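Local structure of putative major capsid protein (Cafeteriavirus-dependent mavirus, 6G44) at residues I356-F370 / S424-K436. The protein probably builds the icosahedral shell of the virophage as a double jelly-roll major capsid protein that associates into trimers. Sequence-based numbering, arbitrary orientation. Where two conformers were deposited one is given.
Sequences IIGLEIKVDSDVGIF and SVIFFRPSDLGLK. With SO4 (sulfate ion), chain B.
Phe370 turns the edge of its ring toward the face of Phe428, a T-shaped pair with planes at 88° and centroids 6.0 Å apart. The same ring meets Asp432 O at its edge, in plane, with CE1 3.3 Å from that oxygen. Leu433 CD2 lies obliquely against it, 3.6 Å from Phe370 CZ, and also touches Ile361 and Ile369. The other branch, Leu433 CD1, packs on Val363 CG2 at 3.8 Å. Leu435 continues the row: its CD2 touches Ile369 CD1 and lies 3.6 Å from Asp366 OD2.

At the other end, Ile426 CD1 meets Ile356 CG2, and Leu359 comes tip to tip with Ile426. With Ser424 OG beside its own backbone N (chi1 -44°), the hydroxyl accepts a nearly straight bond from Ile356 N, 2.8 Å long, and donates to Phe394 O.

Further out, Arg429 N binds Asp432 OD2 from above the carboxylate plane, and Asn385 ND2 reaches the same oxygen. Leu381 of helix 375-384 packs on Phe370 and Asp432, and Tyr39 of the second subunit also touches Phe370. Phe370 N donates to a sulfate ion, probably from the crystallisation liquor.

Within the C-terminal jelly roll, strand 425-428 and the loop after it pack against the sheet of strands 355-363 and 366-369. One direct hydrogen bond crosses between the segments, so mostly apolar side chains hold them together.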
loop_
_atom_site.group_PDB
_atom_site.type_symbol
_atom_site.label_atom_id
_atom_site.label_comp_id
_atom_site.label_asym_id
_atom_site.label_seq_id
_atom_site.Cartn_x
_atom_site.Cartn_y
_atom_site.Cartn_z
ATOM N N ILE C 356 11.556 1.462 25.392
ATOM C CA ILE C 356 10.879 2.088 26.521
ATOM C C ILE C 356 9.712 1.182 26.938
ATOM O O ILE C 356 8.830 0.885 26.138
ATOM C CB ILE C 356 10.390 3.509 26.198
ATOM C CG1 ILE C 356 11.587 4.395 25.828
ATOM C CG2 ILE C 356 9.590 4.088 27.376
ATOM C CD1 ILE C 356 11.223 5.766 25.342
ATOM N N ILE C 357 9.705 0.796 28.212
ATOM C CA ILE C 357 8.691 -0.107 28.772
ATOM C C ILE C 357 7.761 0.598 29.756
ATOM O O ILE C 357 6.732 0.033 30.128
ATOM C CB ILE C 357 9.334 -1.356 29.446
ATOM C CG1 ILE C 357 10.179 -0.965 30.656
ATOM C CG2 ILE C 357 10.164 -2.150 28.430
ATOM C CD1 ILE C 357 10.571 -2.152 31.518
ATOM N N GLY C 358 8.102 1.831 30.152
ATOM C CA GLY C 358 7.262 2.610 31.041
ATOM C C GLY C 358 7.511 4.087 30.876
ATOM O O GLY C 358 8.612 4.497 30.526
ATOM N N LEU C 359 6.451 4.862 31.073
ATOM C CA LEU C 359 6.499 6.298 30.970
ATOM C C LEU C 359 5.643 6.899 32.062
ATOM O O LEU C 359 4.528 6.440 32.269
ATOM C CB LEU C 359 5.985 6.709 29.580
ATOM C CG LEU C 359 6.273 8.108 29.097
ATOM C CD1 LEU C 359 7.769 8.378 28.986
ATOM C CD2 LEU C 359 5.591 8.309 27.751
ATOM N N GLU C 360 6.170 7.894 32.774
ATOM C CA GLU C 360 5.368 8.670 33.723
ATOM C C GLU C 360 5.628 10.152 33.483
ATOM O O GLU C 360 6.775 10.577 33.416
ATOM C CB GLU C 360 5.690 8.279 35.171
ATOM C CG GLU C 360 5.373 6.813 35.459
ATOM C CD GLU C 360 5.470 6.417 36.928
ATOM O OE1 GLU C 360 5.491 5.178 37.187
ATOM O OE2 GLU C 360 5.505 7.302 37.808
ATOM N N ILE C 361 4.537 10.911 33.359
ATOM C CA ILE C 361 4.567 12.327 33.031
ATOM C C ILE C 361 3.994 13.136 34.220
ATOM O O ILE C 361 2.976 12.776 34.768
ATOM C CB ILE C 361 3.715 12.666 31.793
ATOM C CG1 ILE C 361 3.965 11.715 30.609
ATOM C CG2 ILE C 361 3.953 14.129 31.388
ATOM C CD1 ILE C 361 5.353 11.763 30.052
ATOM N N LYS C 362 4.691 14.210 34.591
ATOM C CA LYS C 362 4.169 15.213 35.542
ATOM C C LYS C 362 3.943 16.492 34.756
ATOM O O LYS C 362 4.831 16.909 34.026
ATOM C CB LYS C 362 5.181 15.453 36.648
ATOM C CG LYS C 362 4.915 16.679 37.515
ATOM C CD LYS C 362 5.938 16.735 38.648
ATOM C CE LYS C 362 5.692 17.906 39.588
ATOM N NZ LYS C 362 5.752 19.225 38.884
ATOM N N VAL C 363 2.762 17.099 34.884
ATOM C CA VAL C 363 2.524 18.444 34.341
ATOM C C VAL C 363 1.976 19.267 35.492
ATOM O O VAL C 363 0.905 18.952 36.001
ATOM C CB VAL C 363 1.547 18.477 33.155
ATOM C CG1 VAL C 363 1.287 19.917 32.694
ATOM C CG2 VAL C 363 2.074 17.641 31.989
ATOM N N ASP C 364 2.704 20.316 35.877
ATOM C CA ASP C 364 2.324 21.160 37.028
ATOM C C ASP C 364 2.131 20.245 38.257
ATOM O O ASP C 364 3.021 19.442 38.530
ATOM C CB ASP C 364 1.115 22.041 36.651
ATOM C CG ASP C 364 1.402 22.966 35.474
ATOM O OD1 ASP C 364 2.585 23.238 35.197
ATOM O OD2 ASP C 364 0.429 23.452 34.845
ATOM N N SER C 365 0.995 20.302 38.962
ATOM C CA SER C 365 0.767 19.483 40.160
ATOM C C SER C 365 0.299 18.063 39.861
ATOM O O SER C 365 0.116 17.272 40.780
ATOM C CB SER C 365 -0.287 20.146 41.061
ATOM O OG SER C 365 0.117 21.439 41.446
ATOM N N ASP C 366 0.091 17.739 38.582
ATOM C CA ASP C 366 -0.480 16.460 38.173
ATOM C C ASP C 366 0.653 15.474 37.872
ATOM O O ASP C 366 1.389 15.666 36.905
ATOM C CB ASP C 366 -1.328 16.704 36.926
ATOM C CG ASP C 366 -2.351 15.644 36.683
ATOM O OD1 ASP C 366 -2.157 14.470 37.071
ATOM O OD2 ASP C 366 -3.384 15.992 36.086
ATOM N N VAL C 367 0.771 14.428 38.683
ATOM C CA VAL C 367 1.928 13.527 38.667
ATOM C C VAL C 367 1.553 12.097 38.281
ATOM O O VAL C 367 0.407 11.678 38.414
ATOM C CB VAL C 367 2.652 13.503 40.031
ATOM C CG1 VAL C 367 3.077 14.916 40.416
ATOM C CG2 VAL C 367 1.774 12.906 41.125
ATOM N N GLY C 368 2.547 11.365 37.788
ATOM C CA GLY C 368 2.410 9.923 37.541
ATOM C C GLY C 368 1.530 9.566 36.356
ATOM O O GLY C 368 1.019 8.445 36.281
ATOM N N ILE C 369 1.361 10.495 35.422
ATOM C CA ILE C 369 0.427 10.248 34.313
ATOM C C ILE C 369 1.067 9.187 33.397
ATOM O O ILE C 369 2.259 9.270 33.085
ATOM C CB ILE C 369 0.130 11.519 33.506
ATOM C CG1 ILE C 369 -0.423 12.625 34.427
ATOM C CG2 ILE C 369 -0.857 11.213 32.368
ATOM C CD1 ILE C 369 -0.175 14.011 33.874
ATOM N N PHE C 370 0.248 8.218 32.993
ATOM C CA PHE C 370 0.634 7.057 32.167
ATOM C C PHE C 370 1.328 5.932 32.949
ATOM O O PHE C 370 1.745 4.960 32.342
ATOM C CB PHE C 370 1.494 7.407 30.932
ATOM C CG PHE C 370 0.862 8.359 29.943
ATOM C CD1 PHE C 370 -0.521 8.483 29.778
ATOM C CD2 PHE C 370 1.697 9.095 29.113
ATOM C CE1 PHE C 370 -1.045 9.356 28.817
ATOM C CE2 PHE C 370 1.168 9.961 28.171
ATOM C CZ PHE C 370 -0.195 10.070 28.016
ATOM N N SER C 424 12.413 2.722 20.813
ATOM C CA SER C 424 11.151 3.472 20.895
ATOM C C SER C 424 11.243 4.951 20.592
ATOM O O SER C 424 12.194 5.628 20.991
ATOM C CB SER C 424 10.542 3.355 22.288
ATOM O OG SER C 424 10.583 2.044 22.803
ATOM N N VAL C 425 10.196 5.465 19.962
ATOM C CA VAL C 425 9.876 6.895 20.034
ATOM C C VAL C 425 8.419 6.993 20.416
ATOM O O VAL C 425 7.569 6.394 19.758
ATOM C CB VAL C 425 10.104 7.642 18.703
ATOM C CG1 VAL C 425 9.753 9.112 18.837
ATOM C CG2 VAL C 425 11.565 7.497 18.274
ATOM N N ILE C 426 8.132 7.723 21.488
ATOM C CA ILE C 426 6.751 7.869 21.961
ATOM C C ILE C 426 6.270 9.293 21.696
ATOM O O ILE C 426 6.761 10.239 22.317
ATOM C CB ILE C 426 6.558 7.479 23.438
ATOM C CG1 ILE C 426 6.980 6.029 23.669
ATOM C CG2 ILE C 426 5.100 7.687 23.857
ATOM C CD1 ILE C 426 7.170 5.662 25.132
ATOM N N PHE C 427 5.314 9.441 20.801
ATOM C CA PHE C 427 4.671 10.708 20.497
ATOM C C PHE C 427 3.416 10.821 21.331
ATOM O O PHE C 427 2.600 9.880 21.350
ATOM C CB PHE C 427 4.302 10.798 19.010
ATOM C CG PHE C 427 5.488 10.836 18.082
ATOM C CD1 PHE C 427 6.144 12.033 17.827
ATOM C CD2 PHE C 427 5.950 9.685 17.423
ATOM C CE1 PHE C 427 7.213 12.079 16.949
ATOM C CE2 PHE C 427 7.013 9.749 16.531
ATOM C CZ PHE C 427 7.664 10.951 16.319
ATOM N N PHE C 428 3.252 11.927 22.074
ATOM C CA PHE C 428 2.005 12.173 22.833
ATOM C C PHE C 428 1.646 13.651 22.813
ATOM O O PHE C 428 2.532 14.506 22.694
ATOM C CB PHE C 428 2.079 11.629 24.277
ATOM C CG PHE C 428 2.951 12.441 25.209
ATOM C CD1 PHE C 428 2.416 13.479 25.955
ATOM C CD2 PHE C 428 4.306 12.127 25.391
ATOM C CE1 PHE C 428 3.222 14.239 26.795
ATOM C CE2 PHE C 428 5.095 12.859 26.252
ATOM C CZ PHE C 428 4.554 13.930 26.957
ATOM N N ARG C 429 0.349 13.925 22.838
ATOM C CA ARG C 429 -0.197 15.286 22.804
ATOM C C ARG C 429 -0.672 15.656 24.213
ATOM O O ARG C 429 -0.982 14.773 25.016
ATOM C CB ARG C 429 -1.395 15.327 21.862
ATOM C CG ARG C 429 -1.097 14.940 20.426
ATOM C CD ARG C 429 -2.371 14.941 19.637
ATOM N NE ARG C 429 -2.195 14.520 18.249
ATOM C CZ ARG C 429 -1.887 15.313 17.238
ATOM N NH1 ARG C 429 -1.740 16.619 17.406
ATOM N NH2 ARG C 429 -1.786 14.812 16.015
ATOM N N PRO C 430 -0.818 16.943 24.512
ATOM C CA PRO C 430 -1.363 17.303 25.834
ATOM C C PRO C 430 -2.764 16.714 26.068
ATOM O O PRO C 430 -3.101 16.325 27.202
ATOM C CB PRO C 430 -1.345 18.836 25.822
ATOM C CG PRO C 430 -1.122 19.243 24.437
ATOM C CD PRO C 430 -0.414 18.128 23.732
ATOM N N SER C 431 -3.552 16.578 25.012
ATOM C CA SER C 431 -4.878 15.955 25.125
ATOM C C SER C 431 -4.818 14.474 25.496
ATOM O O SER C 431 -5.757 13.957 26.099
ATOM C CB SER C 431 -5.696 16.201 23.861
ATOM O OG SER C 431 -5.038 15.770 22.676
ATOM N N ASP C 432 -3.719 13.799 25.197
ATOM C CA ASP C 432 -3.568 12.392 25.617
ATOM C C ASP C 432 -3.440 12.220 27.119
ATOM O O ASP C 432 -3.630 11.116 27.631
ATOM C CB ASP C 432 -2.382 11.722 24.927
ATOM C CG ASP C 432 -2.546 11.633 23.434
ATOM O OD1 ASP C 432 -3.692 11.400 22.960
ATOM O OD2 ASP C 432 -1.534 11.819 22.715
ATOM N N LEU C 433 -3.073 13.276 27.823
ATOM C CA LEU C 433 -2.776 13.212 29.271
ATOM C C LEU C 433 -4.011 13.221 30.164
ATOM O O LEU C 433 -3.884 12.892 31.341
ATOM C CB LEU C 433 -1.881 14.401 29.663
ATOM C CG LEU C 433 -0.500 14.467 28.981
ATOM C CD1 LEU C 433 0.132 15.823 29.247
ATOM C CD2 LEU C 433 0.430 13.365 29.454
ATOM N N GLY C 434 -5.182 13.595 29.636
ATOM C CA GLY C 434 -6.400 13.617 30.428
ATOM C C GLY C 434 -6.294 14.501 31.647
ATOM O O GLY C 434 -6.796 14.148 32.720
ATOM N N LEU C 435 -5.691 15.678 31.487
ATOM C CA LEU C 435 -5.389 16.531 32.634
ATOM C C LEU C 435 -6.660 17.092 33.227
ATOM O O LEU C 435 -7.591 17.479 32.510
ATOM C CB LEU C 435 -4.467 17.691 32.242
ATOM C CG LEU C 435 -3.063 17.338 31.728
ATOM C CD1 LEU C 435 -2.363 18.553 31.155
ATOM C CD2 LEU C 435 -2.198 16.742 32.823
ATOM N N LYS C 436 -6.691 17.146 34.552
ATOM C CA LYS C 436 -7.818 17.798 35.198
ATOM C C LYS C 436 -7.833 19.304 34.894
ATOM O O LYS C 436 -8.916 19.907 34.838
ATOM C CB LYS C 436 -7.902 17.480 36.697
ATOM C CG LYS C 436 -6.742 17.921 37.564
ATOM C CD LYS C 436 -7.030 17.659 39.053
ATOM C CE LYS C 436 -8.103 18.589 39.602
ATOM N NZ LYS C 436 -8.187 18.572 41.089
HETATM S S SO4 B . -2.588 6.592 34.642
HETATM O O1 SO4 B . -1.960 6.635 35.995
HETATM O O2 SO4 B . -1.855 5.573 33.866
HETATM O O3 SO4 B . -2.449 7.948 34.024
HETATM O O4 SO4 B . -4.009 6.209 34.790
HETATM O O HOH W 1 -5.214 14.361 35.768
#